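Local coordinates for protein putative oxidoreductase (PDB 3L6D) that is a putative oxidoreductase that probably binds NADP through an N-terminal Rossmann-type domain, at residues V59-L63 against V82-V88; S141-G145 against A172-A176. All coordinates share one frame; numbering follows the deposited sequence.

Interaction 1. Residues V59-L63 against V82-V88; sequences VKAAL and VLGMPGV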
# COMPACT_ATOMS: atom_id res chain seq x y z
N VAL B 59 -20.88 -30.28 21.52
CA VAL B 59 -20.24 -29.04 22.00
C VAL B 59 -19.66 -29.20 23.40
O VAL B 59 -18.49 -28.89 23.62
CB VAL B 59 -21.20 -27.83 21.95
CG1 VAL B 59 -20.52 -26.56 22.52
CG2 VAL B 59 -21.70 -27.60 20.50
N LYS B 60 -20.43 -29.74 24.34
CA LYS B 60 -19.94 -29.85 25.72
C LYS B 60 -18.71 -30.74 25.83
O LYS B 60 -17.80 -30.43 26.59
CB LYS B 60 -21.05 -30.23 26.73
CG LYS B 60 -21.65 -31.63 26.59
CD LYS B 60 -22.84 -31.83 27.58
CE LYS B 60 -23.86 -32.81 26.98
NZ LYS B 60 -23.44 -34.21 27.26
N ALA B 61 -18.68 -31.83 25.06
CA ALA B 61 -17.50 -32.70 25.06
C ALA B 61 -16.23 -31.99 24.52
O ALA B 61 -15.14 -32.17 25.04
CB ALA B 61 -17.78 -34.00 24.27
N ALA B 62 -16.40 -31.22 23.46
CA ALA B 62 -15.31 -30.45 22.86
C ALA B 62 -14.76 -29.39 23.84
O ALA B 62 -13.53 -29.21 23.98
CB ALA B 62 -15.79 -29.81 21.58
N LEU B 63 -15.68 -28.72 24.56
CA LEU B 63 -15.29 -27.75 25.60
C LEU B 63 -14.50 -28.39 26.71
O LEU B 63 -13.49 -27.81 27.17
CB LEU B 63 -16.51 -27.01 26.17
CG LEU B 63 -17.16 -26.06 25.16
CD1 LEU B 63 -18.52 -25.54 25.72
CD2 LEU B 63 -16.19 -24.89 24.86
N VAL B 82 -24.96 -22.52 19.96
CA VAL B 82 -23.91 -23.39 20.49
C VAL B 82 -23.86 -23.29 22.02
O VAL B 82 -23.88 -24.32 22.71
CB VAL B 82 -22.52 -23.08 19.85
CG1 VAL B 82 -21.38 -23.63 20.69
CG2 VAL B 82 -22.44 -23.63 18.43
N LEU B 83 -23.85 -22.07 22.54
CA LEU B 83 -23.73 -21.81 23.98
C LEU B 83 -24.96 -22.23 24.80
O LEU B 83 -24.88 -22.44 26.02
CB LEU B 83 -23.42 -20.33 24.27
CG LEU B 83 -22.00 -19.73 24.22
CD1 LEU B 83 -20.88 -20.68 24.70
CD2 LEU B 83 -21.72 -19.27 22.86
N GLY B 84 -26.11 -22.34 24.13
CA GLY B 84 -27.36 -22.71 24.79
C GLY B 84 -27.59 -24.21 24.85
O GLY B 84 -28.49 -24.67 25.54
N MSE B 85 -26.76 -24.97 24.14
CA MSE B 85 -26.95 -26.43 24.04
C MSE B 85 -26.85 -27.16 25.40
O MSE B 85 -26.34 -26.58 26.37
CB MSE B 85 -26.01 -27.02 23.00
CG MSE B 85 -26.52 -26.85 21.58
SE MSE B 85 -25.20 -27.29 20.21
CE MSE B 85 -26.42 -28.34 19.07
N PRO B 86 -27.35 -28.41 25.48
CA PRO B 86 -27.41 -29.14 26.77
C PRO B 86 -26.07 -29.25 27.49
O PRO B 86 -25.11 -29.80 26.92
CB PRO B 86 -27.94 -30.53 26.39
CG PRO B 86 -27.85 -30.60 24.88
CD PRO B 86 -27.95 -29.20 24.38
N GLY B 87 -25.99 -28.72 28.72
CA GLY B 87 -24.80 -28.84 29.59
C GLY B 87 -23.59 -28.01 29.18
O GLY B 87 -22.48 -28.16 29.70
N VAL B 88 -23.79 -27.12 28.22
CA VAL B 88 -22.71 -26.28 27.76
C VAL B 88 -22.28 -25.31 28.84
O VAL B 88 -21.09 -25.20 29.11
CB VAL B 88 -23.09 -25.57 26.43
CG1 VAL B 88 -22.06 -24.47 26.08
CG2 VAL B 88 -23.13 -26.61 25.33
O HOH W 1 -23.45 -29.88 23.90
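In the Rossmann-type N-terminal domain, which probably binds NADP, Val59, Lys60 and Leu63 of helix 59-65 pack against the end of helix 76-84 and the turn that leads from it into helix 88-92. No direct hydrogen bond crosses the contact; apolar side chains carry most of it.

Val59 is central. Its two methyls divide the work. CG1 lies anti to the backbone N (chi1 177°) and reaches CG1 of Val82 at 3.6 Å and CG2 of Val88 at 3.8 Å. CG2, on the backbone N side, meets the SE atom of Met85 at 3.5 Å. Met85 is a selenomethionine, and its side chain crosses that of Val59 at about a right angle. It is poorly ordered, so this last approach is less certain. One turn on, CD1 of Leu63 touches CG1 of Val88 at 3.7 Å, again nearly at right angles. Val88 thus serves both residues, one methyl to each. Ile15 of strand 12-15 also packs on Val59, which ties the contact to the central sheet.

The turn from Met85 to Val88 is a type II beta turn. Gly87 sits at its third position with positive phi (73°) and is also the N-cap of helix 88-92. There is little room beside it, because the Lys60 chain passes close to its CA.

Lys60 lies on the more solvent-open side of the contact. Its CG stands between the backbone N and the carbonyl carbon (chi1 67°), which directs the aliphatic chain over the turn. CD and CE come close to the carbonyl oxygen of Pro86. A water also joins the two segments: it accepts from Lys60 N at 3.1 Å and donates weakly to Pro86 O at 3.4 Å.

Interaction 2. Residues S141-G145 against A172-A176; sequences SIHTG and ALAFA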
# COMPACT_ATOMS: atom_id res chain seq x y z
N SER B 141 -2.67 -11.07 14.05
CA SER B 141 -4.01 -11.15 14.63
C SER B 141 -4.12 -10.11 15.72
O SER B 141 -3.12 -9.65 16.22
CB SER B 141 -4.29 -12.56 15.21
OG SER B 141 -3.25 -12.88 16.13
N ILE B 142 -5.34 -9.77 16.11
CA ILE B 142 -5.59 -8.85 17.22
C ILE B 142 -6.50 -9.61 18.17
O ILE B 142 -7.39 -10.29 17.71
CB ILE B 142 -6.38 -7.61 16.69
CG1 ILE B 142 -5.52 -6.79 15.71
CG2 ILE B 142 -6.83 -6.73 17.86
CD1 ILE B 142 -6.38 -5.91 14.76
N HIS B 143 -6.26 -9.53 19.48
CA HIS B 143 -7.11 -10.20 20.47
C HIS B 143 -7.54 -9.21 21.53
O HIS B 143 -6.83 -8.21 21.77
CB HIS B 143 -6.34 -11.37 21.12
CG HIS B 143 -6.13 -12.52 20.18
ND1 HIS B 143 -4.98 -12.68 19.43
CD2 HIS B 143 -6.95 -13.55 19.84
CE1 HIS B 143 -5.10 -13.76 18.67
NE2 HIS B 143 -6.29 -14.30 18.90
N THR B 144 -8.72 -9.43 22.11
CA THR B 144 -9.23 -8.55 23.15
C THR B 144 -10.06 -9.42 24.11
O THR B 144 -10.15 -10.63 23.90
CB THR B 144 -10.03 -7.34 22.56
OG1 THR B 144 -10.31 -6.40 23.60
CG2 THR B 144 -11.32 -7.75 21.89
N GLY B 145 -10.66 -8.83 25.14
CA GLY B 145 -11.48 -9.56 26.12
C GLY B 145 -10.69 -9.76 27.40
O GLY B 145 -10.33 -8.80 28.07
N ALA B 172 -9.32 -2.32 20.71
CA ALA B 172 -9.23 -3.43 19.74
C ALA B 172 -10.21 -3.30 18.58
O ALA B 172 -9.83 -3.46 17.40
CB ALA B 172 -9.39 -4.80 20.42
N LEU B 173 -11.46 -2.98 18.88
CA LEU B 173 -12.45 -2.86 17.84
C LEU B 173 -12.14 -1.70 16.92
O LEU B 173 -12.21 -1.84 15.69
CB LEU B 173 -13.87 -2.71 18.42
CG LEU B 173 -14.29 -3.87 19.32
CD1 LEU B 173 -15.67 -3.61 19.89
CD2 LEU B 173 -14.23 -5.13 18.57
N ALA B 174 -11.78 -0.56 17.52
CA ALA B 174 -11.46 0.65 16.78
C ALA B 174 -10.24 0.42 15.91
O ALA B 174 -10.22 0.77 14.71
CB ALA B 174 -11.18 1.82 17.76
N PHE B 175 -9.22 -0.19 16.50
CA PHE B 175 -8.01 -0.41 15.74
C PHE B 175 -8.27 -1.34 14.54
O PHE B 175 -7.75 -1.13 13.44
CB PHE B 175 -6.92 -0.98 16.61
CG PHE B 175 -5.66 -1.23 15.85
CD1 PHE B 175 -4.94 -0.16 15.32
CD2 PHE B 175 -5.20 -2.52 15.65
CE1 PHE B 175 -3.76 -0.37 14.57
CE2 PHE B 175 -4.02 -2.76 14.91
CZ PHE B 175 -3.30 -1.65 14.37
N ALA B 176 -9.04 -2.39 14.77
CA ALA B 176 -9.34 -3.34 13.70
C ALA B 176 -10.13 -2.63 12.62
O ALA B 176 -9.92 -2.89 11.45
CB ALA B 176 -10.11 -4.53 14.21
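This is a buried helix-on-sheet contact at the junction of the Rossmann-type domain with the long helix 169-199, which leads into the helical C-terminal domain. Ile142 and Thr144 of strand 140-145 face the first turns of that helix, near Ala172, Phe175 and Ala176. The two short segments run roughly antiparallel, at 156°, with their axes 9.1 Å apart. No hydrogen bond crosses between them.

Ile142 covers the most ground. Its CG1 branch lies anti to the carbonyl carbon (chi1 -66°) and carries CD1 out to the helix. There CD1 sits 3.7 Å from CD2 of Phe175, approaching the ring obliquely, and 4.0 Å from CB of Ala176. The shorter branch, CG2, rests near CB of Ala172, at 4.1 Å. One isoleucine therefore spans a full helical turn, and the small alanines probably let the strand come close. The Phe175 side chain packs on Leu211 of the second subunit too, so the contact lies close to the dimer interface. His143, between the two contact residues, points its side chain to the other face of the sheet.

At the end of the strand, Thr144 turns its side chain back to the helix. OG1 lies anti to the backbone N (chi1 -171°) and is hydrogen-bonded to the carbonyl oxygen of Leu167, in the loop just before the helix. That bond fixes the rotation of the side chain. Both branches of Thr144 border the methyl of Ala172: OG1 is 3.7 Å from its CB, and CG2 of Thr144 is 3.8 Å from the same atom. Packing is tight here: CB of Thr144 is only 3.4 Å from CB of Ala172.

Overall arrangement
Both contacts involve the same mixed sheet, at well-separated places. Interaction 1 joins helices beside the parallel half, which probably binds the nucleotide. The side chain of Val82 comes near the glycine pattern Gly16, Gly18 and Gly21 but makes no contact with it; that pattern probably forms the dinucleotide-binding turn. Interaction 2 uses strand 140-145, next to the edge strand 163-166, and joins the sheet to the helix entering the C-terminal domain. The centres of the two are 26 Å apart and their nearest atoms about 14 Å apart, so they do not touch. Both segments of interaction 1 precede those of interaction 2 along the chain. Only the latter has the second subunit packed against it.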